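Side-chain contacts in periphilin-1 (PDB 6SWG), which probably acts as a subunit of the HUSH complex, which represses transcription of transposable elements and some genes: residues 25-30 / 84-89; 33-38 / 77-82. All blocks are in the same frame, centred on the assembly; numbering follows the deposited sequence.

Contact 1: 25-30 / 84-89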
# COMPACT_ATOMS: atom_id res chain seq x y z
N SER B 25 -30.31 0.99 13.58
CA SER B 25 -29.99 2.03 12.63
C SER B 25 -28.58 2.54 12.88
O SER B 25 -27.81 2.75 11.95
CB SER B 25 -31.00 3.16 12.70
OG SER B 25 -30.77 4.00 13.80
N LYS B 26 -28.22 2.71 14.15
CA LYS B 26 -26.88 3.19 14.45
C LYS B 26 -25.82 2.18 14.00
O LYS B 26 -24.79 2.58 13.46
CB LYS B 26 -26.70 3.49 15.92
CG LYS B 26 -27.45 4.69 16.41
CD LYS B 26 -27.24 4.83 17.91
CE LYS B 26 -28.42 5.53 18.55
NZ LYS B 26 -28.39 5.38 20.05
N ALA B 27 -26.04 0.89 14.25
CA ALA B 27 -25.09 -0.15 13.83
C ALA B 27 -24.87 -0.14 12.32
O ALA B 27 -23.72 -0.19 11.85
CB ALA B 27 -25.58 -1.53 14.28
N ILE B 28 -25.97 -0.06 11.55
CA ILE B 28 -25.86 -0.02 10.09
C ILE B 28 -25.12 1.24 9.67
O ILE B 28 -24.25 1.20 8.80
CB ILE B 28 -27.24 -0.11 9.42
CG1 ILE B 28 -27.91 -1.45 9.76
CG2 ILE B 28 -27.17 0.06 7.92
CD1 ILE B 28 -29.39 -1.53 9.38
N ALA B 29 -25.47 2.37 10.25
CA ALA B 29 -24.82 3.63 9.87
C ALA B 29 -23.33 3.61 10.14
O ALA B 29 -22.54 4.04 9.29
CB ALA B 29 -25.46 4.81 10.63
N SER B 30 -22.92 3.11 11.31
CA SER B 30 -21.50 3.04 11.64
C SER B 30 -20.78 2.04 10.75
O SER B 30 -19.67 2.31 10.31
CB SER B 30 -21.30 2.67 13.10
OG SER B 30 -21.59 3.77 13.90
N LYS B 84 -24.33 -5.83 3.09
CA LYS B 84 -25.49 -6.72 3.10
C LYS B 84 -25.29 -7.85 4.08
O LYS B 84 -26.15 -8.11 4.94
CB LYS B 84 -25.79 -7.27 1.72
CG LYS B 84 -26.27 -6.21 0.77
CD LYS B 84 -26.54 -6.82 -0.61
CE LYS B 84 -26.98 -5.74 -1.59
NZ LYS B 84 -27.44 -6.22 -2.94
N HIS B 85 -24.09 -8.43 4.08
CA HIS B 85 -23.79 -9.48 5.05
C HIS B 85 -24.08 -9.01 6.46
O HIS B 85 -24.81 -9.68 7.20
CB HIS B 85 -22.36 -9.95 4.95
CG HIS B 85 -22.17 -11.29 5.56
ND1 HIS B 85 -21.40 -11.49 6.68
CD2 HIS B 85 -22.71 -12.49 5.24
CE1 HIS B 85 -21.45 -12.77 7.01
NE2 HIS B 85 -22.23 -13.39 6.15
N PHE B 86 -23.62 -7.79 6.79
CA PHE B 86 -23.80 -7.27 8.13
C PHE B 86 -25.28 -7.16 8.45
O PHE B 86 -25.77 -7.82 9.38
CB PHE B 86 -23.14 -5.91 8.22
CG PHE B 86 -23.30 -5.24 9.54
CD1 PHE B 86 -24.40 -4.46 9.80
CD2 PHE B 86 -22.32 -5.36 10.50
CE1 PHE B 86 -24.54 -3.84 11.00
CE2 PHE B 86 -22.45 -4.74 11.72
CZ PHE B 86 -23.56 -3.95 11.96
N ILE B 87 -26.04 -6.51 7.57
CA ILE B 87 -27.44 -6.40 7.85
C ILE B 87 -28.04 -7.79 8.02
O ILE B 87 -28.72 -8.06 9.03
CB ILE B 87 -28.14 -5.59 6.74
CG1 ILE B 87 -27.66 -4.15 6.76
CG2 ILE B 87 -29.60 -5.71 6.89
CD1 ILE B 87 -28.08 -3.37 5.45
N ALA B 88 -27.77 -8.72 7.07
CA ALA B 88 -28.40 -10.04 7.17
C ALA B 88 -28.03 -10.72 8.52
O ALA B 88 -28.92 -11.19 9.26
CB ALA B 88 -28.02 -10.91 5.97
N GLU B 89 -26.74 -10.67 8.91
CA GLU B 89 -26.33 -11.27 10.18
C GLU B 89 -27.10 -10.64 11.34
O GLU B 89 -27.72 -11.34 12.17
CB GLU B 89 -24.82 -11.10 10.41
CG GLU B 89 -23.94 -12.01 9.58
CD GLU B 89 -24.09 -13.48 9.98
OE1 GLU B 89 -23.76 -14.40 9.21
OE2 GLU B 89 -24.54 -13.75 11.10

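Contact 2: 33-38 / 77-82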
# COMPACT_ATOMS: atom_id res chain seq x y z
N LYS B 33 -20.19 3.64 7.57
CA LYS B 33 -19.11 4.62 7.60
C LYS B 33 -17.74 3.94 7.59
O LYS B 33 -16.83 4.36 6.85
CB LYS B 33 -19.29 5.53 8.81
CG LYS B 33 -18.18 6.53 8.94
CD LYS B 33 -18.45 7.47 10.12
CE LYS B 33 -17.36 8.56 10.30
NZ LYS B 33 -17.83 9.59 11.34
N GLU B 34 -17.59 2.86 8.37
CA GLU B 34 -16.33 2.13 8.40
C GLU B 34 -15.98 1.56 7.02
O GLU B 34 -14.83 1.70 6.56
CB GLU B 34 -16.41 1.04 9.45
CG GLU B 34 -15.29 0.03 9.41
CD GLU B 34 -15.67 -1.24 10.22
OE1 GLU B 34 -16.61 -1.97 9.81
OE2 GLU B 34 -15.05 -1.51 11.26
N ILE B 35 -16.94 0.93 6.36
CA ILE B 35 -16.66 0.38 5.04
C ILE B 35 -16.23 1.50 4.10
O ILE B 35 -15.35 1.31 3.26
CB ILE B 35 -17.92 -0.34 4.49
CG1 ILE B 35 -18.25 -1.61 5.29
CG2 ILE B 35 -17.83 -0.61 2.96
CD1 ILE B 35 -19.72 -2.11 4.95
N GLU B 36 -16.88 2.66 4.18
CA GLU B 36 -16.51 3.72 3.25
C GLU B 36 -15.10 4.21 3.56
O GLU B 36 -14.32 4.48 2.65
CB GLU B 36 -17.56 4.83 3.29
CG GLU B 36 -18.92 4.32 2.82
CD GLU B 36 -20.05 5.36 2.80
OE1 GLU B 36 -20.96 5.22 1.96
OE2 GLU B 36 -20.12 6.25 3.69
N GLN B 37 -14.72 4.29 4.82
CA GLN B 37 -13.36 4.73 5.09
C GLN B 37 -12.36 3.74 4.52
O GLN B 37 -11.38 4.11 3.85
CB GLN B 37 -13.15 4.89 6.60
CG GLN B 37 -13.96 6.01 7.13
CD GLN B 37 -13.93 6.10 8.64
OE1 GLN B 37 -13.61 5.13 9.36
NE2 GLN B 37 -14.30 7.28 9.16
N VAL B 38 -12.60 2.46 4.76
CA VAL B 38 -11.68 1.47 4.23
C VAL B 38 -11.63 1.58 2.71
O VAL B 38 -10.55 1.57 2.11
CB VAL B 38 -12.07 0.06 4.70
CG1 VAL B 38 -11.23 -0.94 3.97
CG2 VAL B 38 -11.90 -0.05 6.22
N GLU B 77 -17.80 -3.68 -5.19
CA GLU B 77 -18.85 -4.67 -5.03
C GLU B 77 -18.68 -5.43 -3.72
O GLU B 77 -19.67 -5.67 -3.00
CB GLU B 77 -18.86 -5.61 -6.22
CG GLU B 77 -19.25 -4.90 -7.52
CD GLU B 77 -20.42 -3.94 -7.36
OE1 GLU B 77 -21.57 -4.41 -7.30
OE2 GLU B 77 -20.20 -2.71 -7.28
N ARG B 78 -17.44 -5.79 -3.35
CA ARG B 78 -17.25 -6.52 -2.09
C ARG B 78 -17.71 -5.68 -0.91
O ARG B 78 -18.29 -6.21 0.05
CB ARG B 78 -15.81 -6.99 -1.92
CG ARG B 78 -15.47 -8.16 -2.86
CD ARG B 78 -14.06 -8.67 -2.66
NE ARG B 78 -13.68 -9.65 -3.67
CZ ARG B 78 -12.43 -10.09 -3.84
NH1 ARG B 78 -11.45 -9.63 -3.07
NH2 ARG B 78 -12.17 -10.99 -4.78
N CYS B 79 -17.44 -4.37 -0.96
CA CYS B 79 -17.94 -3.46 0.06
C CYS B 79 -19.46 -3.56 0.15
O CYS B 79 -20.02 -3.81 1.23
CB CYS B 79 -17.48 -2.03 -0.27
SG CYS B 79 -15.70 -1.92 0.06
N VAL B 80 -20.12 -3.48 -0.99
CA VAL B 80 -21.57 -3.64 -1.01
C VAL B 80 -21.96 -4.97 -0.38
O VAL B 80 -22.80 -5.01 0.55
CB VAL B 80 -22.09 -3.52 -2.44
CG1 VAL B 80 -23.59 -3.85 -2.50
CG2 VAL B 80 -21.68 -2.14 -3.04
N GLU B 81 -21.29 -6.07 -0.80
CA GLU B 81 -21.64 -7.37 -0.23
C GLU B 81 -21.43 -7.36 1.27
O GLU B 81 -22.26 -7.87 2.03
CB GLU B 81 -20.86 -8.51 -0.85
CG GLU B 81 -21.77 -9.74 -0.92
CD GLU B 81 -22.04 -10.40 0.47
OE1 GLU B 81 -21.02 -10.66 1.18
OE2 GLU B 81 -23.24 -10.62 0.88
N GLU B 82 -20.34 -6.73 1.73
CA GLU B 82 -20.02 -6.71 3.15
C GLU B 82 -21.16 -6.11 3.94
O GLU B 82 -21.68 -6.73 4.88
CB GLU B 82 -18.75 -5.89 3.36
CG GLU B 82 -18.42 -5.74 4.80
CD GLU B 82 -16.99 -5.23 5.06
OE1 GLU B 82 -16.29 -4.89 4.08
OE2 GLU B 82 -16.58 -5.23 6.26

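Contact 1: 25-30 / 84-89
The backbone oxygen of Ala27 lies beside the aromatic ring of Phe86, with Ala27 O 3.8 Å from both CE1 and CZ. The ring approaches the carbonyl obliquely, and this is van der Waals contact. The methyl group of the same alanine comes to the same end of the ring, but in its plane, at the edge: Ala27 CB is 3.9 Å from Phe86 CZ. A small residue suits this place, because the aromatic ring comes right up against the backbone of the facing helix and also passes Ile28 N, 4.1 Å from Phe86 CE1. The reach comes from the first torsion of Phe86, which sets CG opposite the backbone N (chi1 178°) and carries the ring across the interface.

Beside it, two branched aliphatic residues meet where the backbones come closest. Ile28 CG1 is 4.0 Å from Ile87 CG1, and Ile28 CD1 also leans on that CG1, at 4.1 Å. The two side chains cross at about a right angle. In both, CG1 stands beside the backbone N, anti to the carbonyl carbon, and it is this methylene that touches its counterpart. Apolar side chains of a chain of another protein pack on Ile28 and Ile87, consistent with a branched apolar residue that can meet both the partner helix and the other protein at once. On the same helix 23-56, Lys31 touches Phe86 and Arg24 touches Ile87. Thr32 OG1 is hydrogen-bonded to Ile28 O within that helix.

The segment axes approach to 10.5 Å with their directions 161° apart. Contact between the segments is thus made by apolar side chains and the backbone atoms of Ala27 and Ile28 beside the Phe86 ring, near the open end of an antiparallel helical hairpin.

Contact 2: 33-38 / 77-82
Ile35 faces Cys79 and Glu82 across the antiparallel helical hairpin formed by helices 23-56 and 61-93, and its two branches meet quite different surroundings. The closely packed part pairs two buried residues: Ile35 CG2 sits 3.5 Å from Cys79 CB and 3.8 Å from Cys79 SG. A compact cysteine fits here, leaving room for the branched isoleucine where the two backbones are nearest. Apolar side chains of a chain of another protein also pack on Ile35 and Cys79, so this side of the hairpin continues into the assembly.

The solvent side is the margin held by Glu82, which is partly exposed. Glu82 sets CG opposite its backbone N (chi1 175°) and runs extended, sliding past Ile35 in the reverse direction. Its methylene does the apolar work, with Glu82 CG 3.9 Å from Ile35 CD1, and the carboxylate itself stays beside the isoleucine, with Lys31 nearby. Glu34 lies near that carboxylate, and the likely repulsion is probably eased by Lys31, which makes a salt bridge to Glu34 and a long, weak ion pair with Glu82. The carboxylate carbon, Glu82 CD, lies 3.8 Å from Ile35 CG1.

How the contacts relate
From the N terminus, helix 23-56 first supplies residues 25-30 to contact 1 and then, about two turns on, residues 33-38 to contact 2. The chain turns back between residues 56 and 61, and helix 61-93 returns antiparallel, so 77-82 meets its partner first and closes the inner loop, before 84-89 closes the outer one. The two loops therefore nest and do not cross. Their centres lie 11 Å apart, with contact 2 nearer the centre of the folded chain and contact 1 toward the end where both termini lie. Together they join the same two helices at successive levels, and Lys31, between the two N-terminal segments, has partners in both.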